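Local structure of GH3 beta-N-acetylglucosaminidase (Paenibacillaceae, 6K5J) at residues A204-L208 with F234-E238; L384-K388 with S449-V453. The protein hydrolyses terminal beta-linked N-acetylglucosamine residues as a family 3 glycoside hydrolase, probably from chitin-derived oligosaccharides. All coordinates share one frame; numbering follows the deposited sequence.

Contact 1 (A204-L208 with F234-E238); sequences ARERL and FPAVE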
loop_
_atom_site.group_PDB
_atom_site.type_symbol
_atom_site.label_atom_id
_atom_site.label_comp_id
_atom_site.label_asym_id
_atom_site.label_seq_id
_atom_site.Cartn_x
_atom_site.Cartn_y
_atom_site.Cartn_z
ATOM N N ALA A 204 7.664 -24.791 -5.547
ATOM C CA ALA A 204 8.170 -25.705 -4.540
ATOM C C ALA A 204 8.713 -24.943 -3.338
ATOM O O ALA A 204 9.055 -23.758 -3.405
ATOM C CB ALA A 204 9.271 -26.594 -5.125
ATOM N N ARG A 205 8.822 -25.670 -2.229
ATOM C CA ARG A 205 9.266 -25.078 -0.977
ATOM C C ARG A 205 10.642 -24.425 -1.110
ATOM O O ARG A 205 10.890 -23.375 -0.508
ATOM C CB ARG A 205 9.254 -26.161 0.099
ATOM C CG ARG A 205 9.480 -25.692 1.480
ATOM C CD ARG A 205 8.476 -24.637 1.921
ATOM N NE ARG A 205 9.039 -24.021 3.109
ATOM C CZ ARG A 205 8.770 -24.414 4.346
ATOM N NH1 ARG A 205 7.895 -25.392 4.564
ATOM N NH2 ARG A 205 9.368 -23.813 5.360
ATOM N N GLU A 206 11.555 -25.020 -1.894
ATOM C CA GLU A 206 12.876 -24.409 -2.046
ATOM C C GLU A 206 12.763 -22.989 -2.584
ATOM O O GLU A 206 13.544 -22.109 -2.209
ATOM C CB GLU A 206 13.777 -25.246 -2.963
ATOM C CG GLU A 206 13.351 -25.361 -4.432
ATOM C CD GLU A 206 13.762 -24.161 -5.312
ATOM O OE1 GLU A 206 13.061 -23.908 -6.325
ATOM O OE2 GLU A 206 14.760 -23.465 -4.994
ATOM N N ARG A 207 11.808 -22.751 -3.475
ATOM C CA ARG A 207 11.676 -21.417 -4.033
ATOM C C ARG A 207 11.075 -20.465 -3.004
ATOM O O ARG A 207 11.548 -19.333 -2.852
ATOM C CB ARG A 207 10.853 -21.489 -5.320
ATOM C CG ARG A 207 9.948 -20.319 -5.559
ATOM C CD ARG A 207 10.675 -19.036 -5.925
ATOM N NE ARG A 207 9.637 -18.023 -6.028
ATOM C CZ ARG A 207 8.994 -17.740 -7.152
ATOM N NH1 ARG A 207 9.335 -18.346 -8.287
ATOM N NH2 ARG A 207 8.032 -16.831 -7.144
ATOM N N LEU A 208 10.062 -20.927 -2.253
ATOM C CA LEU A 208 9.483 -20.087 -1.209
ATOM C C LEU A 208 10.520 -19.737 -0.148
ATOM O O LEU A 208 10.542 -18.609 0.356
ATOM C CB LEU A 208 8.274 -20.784 -0.570
ATOM C CG LEU A 208 7.108 -21.154 -1.498
ATOM C CD1 LEU A 208 5.980 -21.852 -0.732
ATOM C CD2 LEU A 208 6.580 -19.910 -2.233
ATOM N N PHE A 234 -0.959 -21.791 -1.456
ATOM C CA PHE A 234 0.437 -22.224 -1.551
ATOM C C PHE A 234 0.466 -23.744 -1.415
ATOM O O PHE A 234 0.697 -24.277 -0.322
ATOM C CB PHE A 234 1.307 -21.556 -0.479
ATOM C CG PHE A 234 1.430 -20.055 -0.639
ATOM C CD1 PHE A 234 0.443 -19.212 -0.143
ATOM C CD2 PHE A 234 2.520 -19.500 -1.290
ATOM C CE1 PHE A 234 0.539 -17.834 -0.298
ATOM C CE2 PHE A 234 2.626 -18.129 -1.454
ATOM C CZ PHE A 234 1.636 -17.291 -0.953
ATOM N N PRO A 235 0.238 -24.474 -2.509
ATOM C CA PRO A 235 0.178 -25.947 -2.418
ATOM C C PRO A 235 1.436 -26.606 -1.872
ATOM O O PRO A 235 1.341 -27.731 -1.371
ATOM C CB PRO A 235 -0.087 -26.386 -3.867
ATOM C CG PRO A 235 0.204 -25.168 -4.716
ATOM C CD PRO A 235 -0.106 -23.989 -3.856
ATOM N N ALA A 236 2.612 -25.972 -1.961
ATOM C CA ALA A 236 3.803 -26.581 -1.370
ATOM C C ALA A 236 3.746 -26.595 0.151
ATOM O O ALA A 236 4.473 -27.373 0.782
ATOM C CB ALA A 236 5.072 -25.852 -1.822
ATOM N N VAL A 237 2.914 -25.743 0.745
ATOM C CA VAL A 237 2.751 -25.672 2.187
ATOM C C VAL A 237 1.429 -26.280 2.631
ATOM O O VAL A 237 1.382 -27.013 3.620
ATOM C CB VAL A 237 2.876 -24.213 2.686
ATOM C CG1 VAL A 237 2.835 -24.169 4.216
ATOM C CG2 VAL A 237 4.153 -23.586 2.175
ATOM N N GLU A 238 0.353 -25.991 1.907
ATOM C CA GLU A 238 -0.997 -26.398 2.286
ATOM C C GLU A 238 -1.592 -27.262 1.184
ATOM O O GLU A 238 -1.905 -26.744 0.093
ATOM C CB GLU A 238 -1.873 -25.176 2.544
ATOM C CG GLU A 238 -3.340 -25.479 2.798
ATOM C CD GLU A 238 -3.540 -26.465 3.942
ATOM O OE1 GLU A 238 -3.955 -27.613 3.671
ATOM O OE2 GLU A 238 -3.281 -26.092 5.111
HETATM O O HOH W 1 6.251 -27.137 2.926
#
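A short helix and a turn, in the connections that follow neighbouring parallel strands of the family 3 N-terminal TIM-barrel domain, meet where Leu-208, in helix 205-210, packs against the turn Phe-234 to Val-237. The leucine divides its methyls between two partners. CD1 lies 3.8 Å from Val-237 CG2, while CD2 comes to the edge of the Phe-234 ring, near the ring plane, 4.2 Å from its CD2. With CG anti to the carbonyl carbon (chi1 -59°), the isobutyl group of Leu-208 reaches off the helix toward that turn. Beside these contacts the Ala-236 methyl rests against the start of the helix, with Ala-236 CB 3.8 Å from Arg-205 N and 4.0 Å from Ala-204 C. Ala-204 is the N-cap, and its carbonyl O takes the N-H groups of Arg-207 and Leu-208. The opposing turn is organised alike, Phe-234 O accepting from the backbone N of both Val-237 and Glu-238. Each segment follows a strand of the barrel, 178-184 and 226-229, and the contact thus ties together two adjacent beta-alpha connections. No direct hydrogen bond crosses it. A water does so instead: it accepts from Arg-205 NH1 at 2.9 Å, in plane at the edge of the guanidinium, and donates to Ala-236 O at 2.8 Å. The guanidinium also makes salt bridges to Glu-258 and Asp-209, which probably steadies the N-H used by the water. Val-237 turns its side chain also onto Val-250 and Leu-254 of helix 249-258.

Contact 2 (L384-K388 with S449-V453); sequences LDKTK and SQVVV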
loop_
_atom_site.group_PDB
_atom_site.type_symbol
_atom_site.label_atom_id
_atom_site.label_comp_id
_atom_site.label_asym_id
_atom_site.label_seq_id
_atom_site.Cartn_x
_atom_site.Cartn_y
_atom_site.Cartn_z
ATOM N N LEU A 384 14.862 18.168 -22.665
ATOM C CA LEU A 384 13.930 19.066 -23.333
ATOM C C LEU A 384 14.622 20.349 -23.786
ATOM O O LEU A 384 15.524 20.858 -23.117
ATOM C CB LEU A 384 12.770 19.404 -22.395
ATOM C CG LEU A 384 11.869 18.242 -21.965
ATOM C CD1 LEU A 384 10.905 18.707 -20.881
ATOM C CD2 LEU A 384 11.106 17.674 -23.146
ATOM N N ASP A 385 14.182 20.877 -24.927
ATOM C CA ASP A 385 14.641 22.172 -25.431
ATOM C C ASP A 385 13.722 23.255 -24.867
ATOM O O ASP A 385 12.554 23.351 -25.255
ATOM C CB ASP A 385 14.650 22.164 -26.959
ATOM C CG ASP A 385 15.153 23.470 -27.571
ATOM O OD1 ASP A 385 15.260 24.494 -26.866
ATOM O OD2 ASP A 385 15.437 23.465 -28.785
ATOM N N LYS A 386 14.254 24.069 -23.952
ATOM C CA LYS A 386 13.448 25.074 -23.266
ATOM C C LYS A 386 12.916 26.147 -24.208
ATOM O O LYS A 386 11.944 26.830 -23.864
ATOM C CB LYS A 386 14.268 25.722 -22.150
ATOM C CG LYS A 386 13.444 26.483 -21.129
ATOM C CD LYS A 386 14.321 26.928 -19.970
ATOM C CE LYS A 386 13.568 27.823 -19.023
ATOM N NZ LYS A 386 14.426 28.217 -17.871
ATOM N N THR A 387 13.525 26.311 -25.382
ATOM C CA THR A 387 13.075 27.304 -26.351
ATOM C C THR A 387 11.886 26.830 -27.175
ATOM O O THR A 387 11.365 27.606 -27.990
ATOM C CB THR A 387 14.229 27.688 -27.283
ATOM O OG1 THR A 387 14.541 26.589 -28.153
ATOM C CG2 THR A 387 15.450 28.034 -26.472
ATOM N N LYS A 388 11.435 25.591 -26.974
ATOM C CA LYS A 388 10.311 25.068 -27.725
ATOM C C LYS A 388 9.193 24.653 -26.774
ATOM O O LYS A 388 9.459 24.299 -25.618
ATOM C CB LYS A 388 10.735 23.863 -28.576
ATOM C CG LYS A 388 11.729 24.185 -29.679
ATOM C CD LYS A 388 12.232 22.904 -30.324
ATOM C CE LYS A 388 12.531 23.099 -31.806
ATOM N NZ LYS A 388 13.588 24.120 -32.039
ATOM N N SER A 449 5.936 19.466 -31.270
ATOM C CA SER A 449 6.711 18.269 -31.593
ATOM C C SER A 449 7.373 17.635 -30.365
ATOM O O SER A 449 7.589 16.414 -30.351
ATOM C CB SER A 449 7.757 18.600 -32.662
ATOM O OG SER A 449 9.012 18.898 -32.089
ATOM N N GLN A 450 7.697 18.428 -29.340
ATOM C CA GLN A 450 8.199 17.902 -28.071
ATOM C C GLN A 450 7.033 17.375 -27.245
ATOM O O GLN A 450 6.263 18.163 -26.680
ATOM C CB GLN A 450 8.929 18.979 -27.277
ATOM C CG GLN A 450 10.318 19.300 -27.742
ATOM C CD GLN A 450 11.066 20.121 -26.717
ATOM O OE1 GLN A 450 12.184 19.782 -26.327
ATOM N NE2 GLN A 450 10.446 21.209 -26.265
ATOM N N VAL A 451 6.933 16.052 -27.120
ATOM C CA VAL A 451 5.844 15.400 -26.400
ATOM C C VAL A 451 6.426 14.525 -25.296
ATOM O O VAL A 451 7.314 13.705 -25.551
ATOM C CB VAL A 451 4.963 14.558 -27.340
ATOM C CG1 VAL A 451 3.825 13.915 -26.545
ATOM C CG2 VAL A 451 4.399 15.429 -28.476
ATOM N N VAL A 452 5.933 14.710 -24.073
ATOM C CA VAL A 452 6.201 13.802 -22.961
ATOM C C VAL A 452 4.879 13.169 -22.560
ATOM O O VAL A 452 3.981 13.862 -22.065
ATOM C CB VAL A 452 6.824 14.509 -21.746
ATOM C CG1 VAL A 452 7.141 13.468 -20.652
ATOM C CG2 VAL A 452 8.068 15.305 -22.125
ATOM N N VAL A 453 4.764 11.860 -22.732
ATOM C CA VAL A 453 3.619 11.136 -22.197
ATOM C C VAL A 453 4.014 10.554 -20.853
ATOM O O VAL A 453 4.990 9.797 -20.757
ATOM C CB VAL A 453 3.139 10.025 -23.139
ATOM C CG1 VAL A 453 1.967 9.279 -22.483
ATOM C CG2 VAL A 453 2.733 10.607 -24.469
#
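Asp-385 to Lys-388 form a type I beta turn set in front of Gln-450, the first residue of strand 450-455, with the CA atoms of Lys-388 and Gln-450 7.5 Å apart and no backbone-to-backbone bond between the segments. The gap is spanned by the Gln-450 side chain, extended beyond CG, whose amide pairs with both backbone polar groups of Asp-385. OE1 of Gln-450 receives the Asp-385 N-H at 2.7 Å, nearly straight at 168°, on a lone pair in the carbonyl plane. The return bond, from Gln-450 NE2 to Asp-385 O, is longer at 3.2 Å and more bent, with the donor tilted out of the carbonyl plane. Two bonds from one amide should fix its rotation, and NE2 has a further acceptor in Pro-389 O. Asp-385 O is gripped twice as well, the second donor being Lys-388 N, which arrives from the opposite face and closes the turn. Within the turn, Asp-385 CG stands anti to its own N (chi1 -178°), which lets OD1 accept from Thr-387 N at 2.9 Å and Thr-387 OG1 at 2.6 Å, both lying to the same face, above the carboxylate plane. Alongside the amide, Leu-384 CD2 touches Val-452 CG2 at 4.0 Å, the two side chains crossing at about a right angle. An Asx turn combined with a type I turn thus leads the chain into strand 390-396, the parallel neighbour of 450-455, at the N-terminal ends of two adjacent strands inside a six-stranded mixed sheet.

Both segments of contact 1 precede both of contact 2 in the chain, and the two sites are far apart: their centres are 50 Å apart and their nearest atoms about 30 Å. They belong to different parts of the molecule, contact 1 to the N-terminal barrel and contact 2 to the mixed sheet formed by later residues. Both occur beside parallel strands, yet contact 1 joins the helix and turn that follow two barrel strands, whereas contact 2 lies where sheet strands begin. In contact 1 the Phe-234 side chain is about 11 Å from a bound NAG, so it does not touch the sugar. Contact 2, its centre 34 Å from the chain centre, is peripheral.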